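Local coordinates for probable LacI-family transcriptional regulator (Corynebacterium glutamicum ATCC 13032, PDB 3BIL), which probably binds operator DNA as a LacI-type transcriptional regulator, with a periplasmic-binding-protein-like domain joined to its DNA-binding headpiece, at residues E232-L237 against K243-G248; E258-A263 against V271-F276. All coordinates share one frame; numbering follows the deposited sequence.

Interaction 1 of 2, residues E232-L237 against K243-G248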
loop_
_atom_site.group_PDB
_atom_site.type_symbol
_atom_site.label_atom_id
_atom_site.label_comp_id
_atom_site.label_asym_id
_atom_site.label_seq_id
_atom_site.Cartn_x
_atom_site.Cartn_y
_atom_site.Cartn_z
ATOM N N GLU A 232 -18.603 6.405 -6.097
ATOM C CA GLU A 232 -19.773 7.188 -6.541
ATOM C C GLU A 232 -19.886 6.935 -8.047
ATOM O O GLU A 232 -20.916 6.485 -8.563
ATOM C CB GLU A 232 -19.561 8.675 -6.221
ATOM C CG GLU A 232 -20.734 9.392 -5.512
ATOM C CD GLU A 232 -21.232 8.692 -4.224
ATOM O OE1 GLU A 232 -22.217 7.922 -4.294
ATOM O OE2 GLU A 232 -20.652 8.924 -3.140
ATOM N N GLY A 233 -18.780 7.129 -8.748
ATOM C CA GLY A 233 -18.751 6.767 -10.157
ATOM C C GLY A 233 -19.305 5.378 -10.484
ATOM O O GLY A 233 -20.195 5.227 -11.324
ATOM N N ALA A 234 -18.790 4.352 -9.825
ATOM C CA ALA A 234 -19.168 3.006 -10.195
ATOM C C ALA A 234 -20.613 2.748 -9.870
ATOM O O ALA A 234 -21.293 2.018 -10.582
ATOM C CB ALA A 234 -18.290 2.019 -9.501
ATOM N N THR A 235 -21.098 3.329 -8.781
ATOM C CA THR A 235 -22.503 3.139 -8.398
ATOM C C THR A 235 -23.395 3.799 -9.450
ATOM O O THR A 235 -24.465 3.304 -9.754
ATOM C CB THR A 235 -22.761 3.715 -6.980
ATOM O OG1 THR A 235 -21.808 3.135 -6.082
ATOM C CG2 THR A 235 -24.220 3.481 -6.471
ATOM N N LYS A 236 -22.944 4.894 -10.043
ATOM C CA LYS A 236 -23.753 5.554 -11.093
ATOM C C LYS A 236 -23.789 4.822 -12.416
ATOM O O LYS A 236 -24.856 4.752 -13.050
ATOM C CB LYS A 236 -23.416 7.032 -11.220
ATOM C CG LYS A 236 -24.163 7.744 -10.143
ATOM C CD LYS A 236 -23.381 8.867 -9.511
ATOM C CE LYS A 236 -24.155 9.300 -8.260
ATOM N NZ LYS A 236 -24.212 10.768 -8.120
ATOM N N LEU A 237 -22.646 4.223 -12.799
ATOM C CA LEU A 237 -22.567 3.317 -13.974
ATOM C C LEU A 237 -23.522 2.096 -13.897
ATOM O O LEU A 237 -24.206 1.739 -14.887
ATOM C CB LEU A 237 -21.124 2.896 -14.202
ATOM C CG LEU A 237 -20.298 4.099 -14.652
ATOM C CD1 LEU A 237 -18.787 3.947 -14.419
ATOM C CD2 LEU A 237 -20.680 4.470 -16.116
ATOM N N LYS A 243 -22.930 -3.499 -17.108
ATOM C CA LYS A 243 -22.819 -4.903 -16.706
ATOM C C LYS A 243 -21.344 -5.270 -16.469
ATOM O O LYS A 243 -21.035 -6.369 -16.014
ATOM C CB LYS A 243 -23.540 -5.828 -17.708
ATOM C CG LYS A 243 -25.043 -5.922 -17.406
ATOM C CD LYS A 243 -25.821 -6.903 -18.275
ATOM C CE LYS A 243 -26.427 -6.168 -19.515
ATOM N NZ LYS A 243 -27.864 -6.518 -19.878
ATOM N N THR A 244 -20.451 -4.312 -16.744
ATOM C CA THR A 244 -19.036 -4.473 -16.511
ATOM C C THR A 244 -18.474 -3.165 -15.977
ATOM O O THR A 244 -18.832 -2.075 -16.443
ATOM C CB THR A 244 -18.275 -4.918 -17.802
ATOM O OG1 THR A 244 -18.552 -6.307 -18.068
ATOM C CG2 THR A 244 -16.730 -4.788 -17.657
ATOM N N LEU A 245 -17.604 -3.255 -14.975
ATOM C CA LEU A 245 -16.983 -2.056 -14.479
ATOM C C LEU A 245 -15.500 -2.183 -14.776
ATOM O O LEU A 245 -14.875 -3.192 -14.459
ATOM C CB LEU A 245 -17.313 -1.833 -12.998
ATOM C CG LEU A 245 -18.833 -1.634 -12.735
ATOM C CD1 LEU A 245 -19.245 -1.773 -11.220
ATOM C CD2 LEU A 245 -19.338 -0.301 -13.327
ATOM N N PHE A 246 -14.944 -1.167 -15.411
ATOM C CA PHE A 246 -13.633 -1.275 -15.961
ATOM C C PHE A 246 -12.929 -0.046 -15.396
ATOM O O PHE A 246 -13.094 1.072 -15.847
ATOM C CB PHE A 246 -13.739 -1.357 -17.513
ATOM C CG PHE A 246 -12.408 -1.526 -18.264
ATOM C CD1 PHE A 246 -12.380 -2.224 -19.464
ATOM C CD2 PHE A 246 -11.240 -0.941 -17.831
ATOM C CE1 PHE A 246 -11.239 -2.353 -20.180
ATOM C CE2 PHE A 246 -10.101 -1.048 -18.539
ATOM C CZ PHE A 246 -10.082 -1.753 -19.722
ATOM N N ALA A 247 -12.172 -0.255 -14.340
ATOM C CA ALA A 247 -11.512 0.851 -13.673
ATOM C C ALA A 247 -10.285 1.161 -14.438
ATOM O O ALA A 247 -9.710 0.269 -15.039
ATOM C CB ALA A 247 -11.122 0.408 -12.308
ATOM N N GLY A 248 -9.823 2.392 -14.370
ATOM C CA GLY A 248 -8.599 2.779 -15.063
ATOM C C GLY A 248 -7.482 3.124 -14.114
ATOM O O GLY A 248 -6.472 3.650 -14.566
#
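Leu245, in the middle of strand 244-247, puts both of its methyl groups against helix 227-239, where Ala234 and Leu237, one turn apart, receive them. Leu245 CD2 makes the closer approach, lying 3.8 Å from Leu237 CB, and it also comes within 4.1 Å of the carbonyl oxygen Ala234 O. The other branch reaches Ala234, with Leu245 CD1 4.3 Å from Ala234 CB, so the two branches rest on residues three apart on the same side of the helix. Leu245 carries CG opposite its carbonyl carbon and next to its backbone N (chi1 -62°), and CB already points at the helix. No hydrogen bond crosses between the segments; within 232-237 the helical bond from Leu237 N to Gly233 O, 3.0 Å, holds the turn that presents Leu237. Further out, Leu245 also packs on Val256 and Ala234 on Ala259, both of helix 250-262, while Leu237 touches Leu190 of strand 187-190. Phe246, the next strand residue, leads away from this helix and meets Tyr189 edge-to-face. The three touching side chains are buried and wholly apolar, which implies that helix 227-239 is held on the sheet here by dispersion and the exclusion of water, without directional bonds.

Interaction 2 of 2, residues E258-A263 against V271-F276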
loop_
_atom_site.group_PDB
_atom_site.type_symbol
_atom_site.label_atom_id
_atom_site.label_comp_id
_atom_site.label_asym_id
_atom_site.label_seq_id
_atom_site.Cartn_x
_atom_site.Cartn_y
_atom_site.Cartn_z
ATOM N N GLU A 258 -15.747 -1.627 -3.738
ATOM C CA GLU A 258 -16.641 -1.094 -2.738
ATOM C C GLU A 258 -18.075 -0.993 -3.280
ATOM O O GLU A 258 -19.039 -1.444 -2.608
ATOM C CB GLU A 258 -16.132 0.238 -2.228
ATOM C CG GLU A 258 -17.041 0.862 -1.166
ATOM C CD GLU A 258 -16.464 2.158 -0.592
ATOM O OE1 GLU A 258 -16.960 2.550 0.504
ATOM O OE2 GLU A 258 -15.503 2.755 -1.210
ATOM N N ALA A 259 -18.209 -0.433 -4.488
ATOM C CA ALA A 259 -19.495 -0.378 -5.211
ATOM C C ALA A 259 -20.228 -1.709 -5.423
ATOM O O ALA A 259 -21.451 -1.760 -5.261
ATOM C CB ALA A 259 -19.337 0.323 -6.525
ATOM N N CYS A 260 -19.515 -2.770 -5.810
ATOM C CA CYS A 260 -20.160 -4.093 -5.996
ATOM C C CYS A 260 -20.555 -4.712 -4.689
ATOM O O CYS A 260 -21.569 -5.462 -4.631
ATOM C CB CYS A 260 -19.247 -5.073 -6.726
ATOM S SG CYS A 260 -18.895 -4.369 -8.285
ATOM N N HIS A 261 -19.737 -4.413 -3.665
ATOM C CA HIS A 261 -19.973 -4.910 -2.307
ATOM C C HIS A 261 -21.191 -4.225 -1.749
ATOM O O HIS A 261 -22.167 -4.894 -1.423
ATOM C CB HIS A 261 -18.754 -4.729 -1.375
ATOM C CG HIS A 261 -19.012 -5.124 0.055
ATOM N ND1 HIS A 261 -19.078 -6.445 0.471
ATOM C CD2 HIS A 261 -19.211 -4.368 1.165
ATOM C CE1 HIS A 261 -19.324 -6.480 1.770
ATOM N NE2 HIS A 261 -19.407 -5.236 2.214
ATOM N N LYS A 262 -21.165 -2.899 -1.694
ATOM C CA LYS A 262 -22.332 -2.148 -1.216
ATOM C C LYS A 262 -23.640 -2.487 -1.959
ATOM O O LYS A 262 -24.638 -2.724 -1.320
ATOM C CB LYS A 262 -22.037 -0.642 -1.138
ATOM C CG LYS A 262 -20.895 -0.358 -0.107
ATOM C CD LYS A 262 -20.900 1.047 0.588
ATOM C CE LYS A 262 -19.924 1.047 1.795
ATOM N NZ LYS A 262 -19.088 2.277 1.955
ATOM N N ALA A 263 -23.620 -2.563 -3.289
ATOM C CA ALA A 263 -24.818 -2.917 -4.098
ATOM C C ALA A 263 -25.297 -4.371 -3.949
ATOM O O ALA A 263 -26.300 -4.747 -4.553
ATOM C CB ALA A 263 -24.582 -2.590 -5.617
ATOM N N VAL A 271 -21.884 -9.334 -12.018
ATOM C CA VAL A 271 -21.352 -8.210 -12.760
ATOM C C VAL A 271 -19.911 -8.575 -13.110
ATOM O O VAL A 271 -19.287 -9.345 -12.371
ATOM C CB VAL A 271 -21.305 -7.018 -11.839
ATOM C CG1 VAL A 271 -20.270 -7.284 -10.665
ATOM C CG2 VAL A 271 -20.953 -5.774 -12.575
ATOM N N SER A 272 -19.361 -8.020 -14.192
ATOM C CA SER A 272 -17.972 -8.258 -14.546
ATOM C C SER A 272 -17.083 -7.106 -14.096
ATOM O O SER A 272 -17.495 -5.972 -14.194
ATOM C CB SER A 272 -17.800 -8.446 -16.069
ATOM O OG SER A 272 -18.546 -9.574 -16.519
ATOM N N VAL A 273 -15.846 -7.395 -13.658
ATOM C CA VAL A 273 -14.899 -6.336 -13.324
ATOM C C VAL A 273 -13.585 -6.506 -14.088
ATOM O O VAL A 273 -13.089 -7.616 -14.228
ATOM C CB VAL A 273 -14.639 -6.243 -11.786
ATOM C CG1 VAL A 273 -13.608 -5.146 -11.443
ATOM C CG2 VAL A 273 -15.915 -5.920 -11.083
ATOM N N ILE A 274 -13.054 -5.393 -14.584
ATOM C CA ILE A 274 -11.676 -5.310 -14.990
ATOM C C ILE A 274 -10.974 -4.293 -14.104
ATOM O O ILE A 274 -11.414 -3.143 -14.048
ATOM C CB ILE A 274 -11.500 -4.847 -16.457
ATOM C CG1 ILE A 274 -12.365 -5.682 -17.415
ATOM C CG2 ILE A 274 -10.012 -4.901 -16.840
ATOM C CD1 ILE A 274 -11.883 -7.105 -17.660
ATOM N N GLY A 275 -9.885 -4.713 -13.434
ATOM C CA GLY A 275 -9.187 -3.847 -12.498
ATOM C C GLY A 275 -7.938 -3.324 -13.102
ATOM O O GLY A 275 -7.532 -3.780 -14.142
ATOM N N PHE A 276 -7.308 -2.370 -12.445
ATOM C CA PHE A 276 -6.041 -1.855 -12.942
ATOM C C PHE A 276 -4.981 -1.991 -11.854
ATOM O O PHE A 276 -5.253 -1.650 -10.703
ATOM C CB PHE A 276 -6.182 -0.406 -13.400
ATOM C CG PHE A 276 -5.529 -0.115 -14.759
ATOM C CD1 PHE A 276 -6.281 -0.172 -15.937
ATOM C CD2 PHE A 276 -4.172 0.218 -14.847
ATOM C CE1 PHE A 276 -5.703 0.100 -17.185
ATOM C CE2 PHE A 276 -3.567 0.476 -16.095
ATOM C CZ PHE A 276 -4.334 0.419 -17.266
#
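Helix 250-262 and strand 272-276 are the last two elements of a beta-alpha-beta unit that starts with strand 244-247, and Cys260 is where the last turn of the helix meets the residue leading into the returning strand and the strand itself. Its sulfur does all the touching: Cys260 SG lies 4.0 Å from Val271 CG1 and, more loosely, 4.4 Å from Val273 CG2. The two valines alternate with Ser272, whose CB points away from the helix, so both turn toward the same helix face and offer one methyl each to the thiol. The CB of Cys260 already points at the strand, and a chi1 of -60° sets SG beside the backbone N, near both valines. Ile267, in the intervening loop, packs on both Cys260 and Val273, and Leu245 of the first strand also touches Cys260. Elsewhere on the helix, Lys262 NZ forms a 2.6 Å salt bridge to Glu258 OE1, using the anti lone pair of that oxygen; Glu258 OE2 is bonded to Gln227. Leu284 of the second subunit packs on Glu258. No hydrogen bond joins the two segments: the buried sulfur acts here as an apolar group among methyls, while the charged pair of the same helix lies away from the strand.

Overall arrangement
Interactions 1 and 2 lie in series along the chain, with their centres about 7 Å apart and about 17 and 18 Å from the chain centre. Strands 244-247 and 272-276 are parallel neighbours in the sheet, joined by probable hydrogen bonds from Leu245 N to Ser272 O (2.8 Å) and from Ile274 N to Leu245 O (2.9 Å). Helix 250-262 connects them in sequence and also packs against helix 227-239, so 232-237 and 258-263 lie side by side in one helical layer over the same face of the sheet. Together the contacts build part of one alpha/beta lobe of the periplasmic-binding-protein-like domain, with the second subunit reaching 258-263 but not interaction 1.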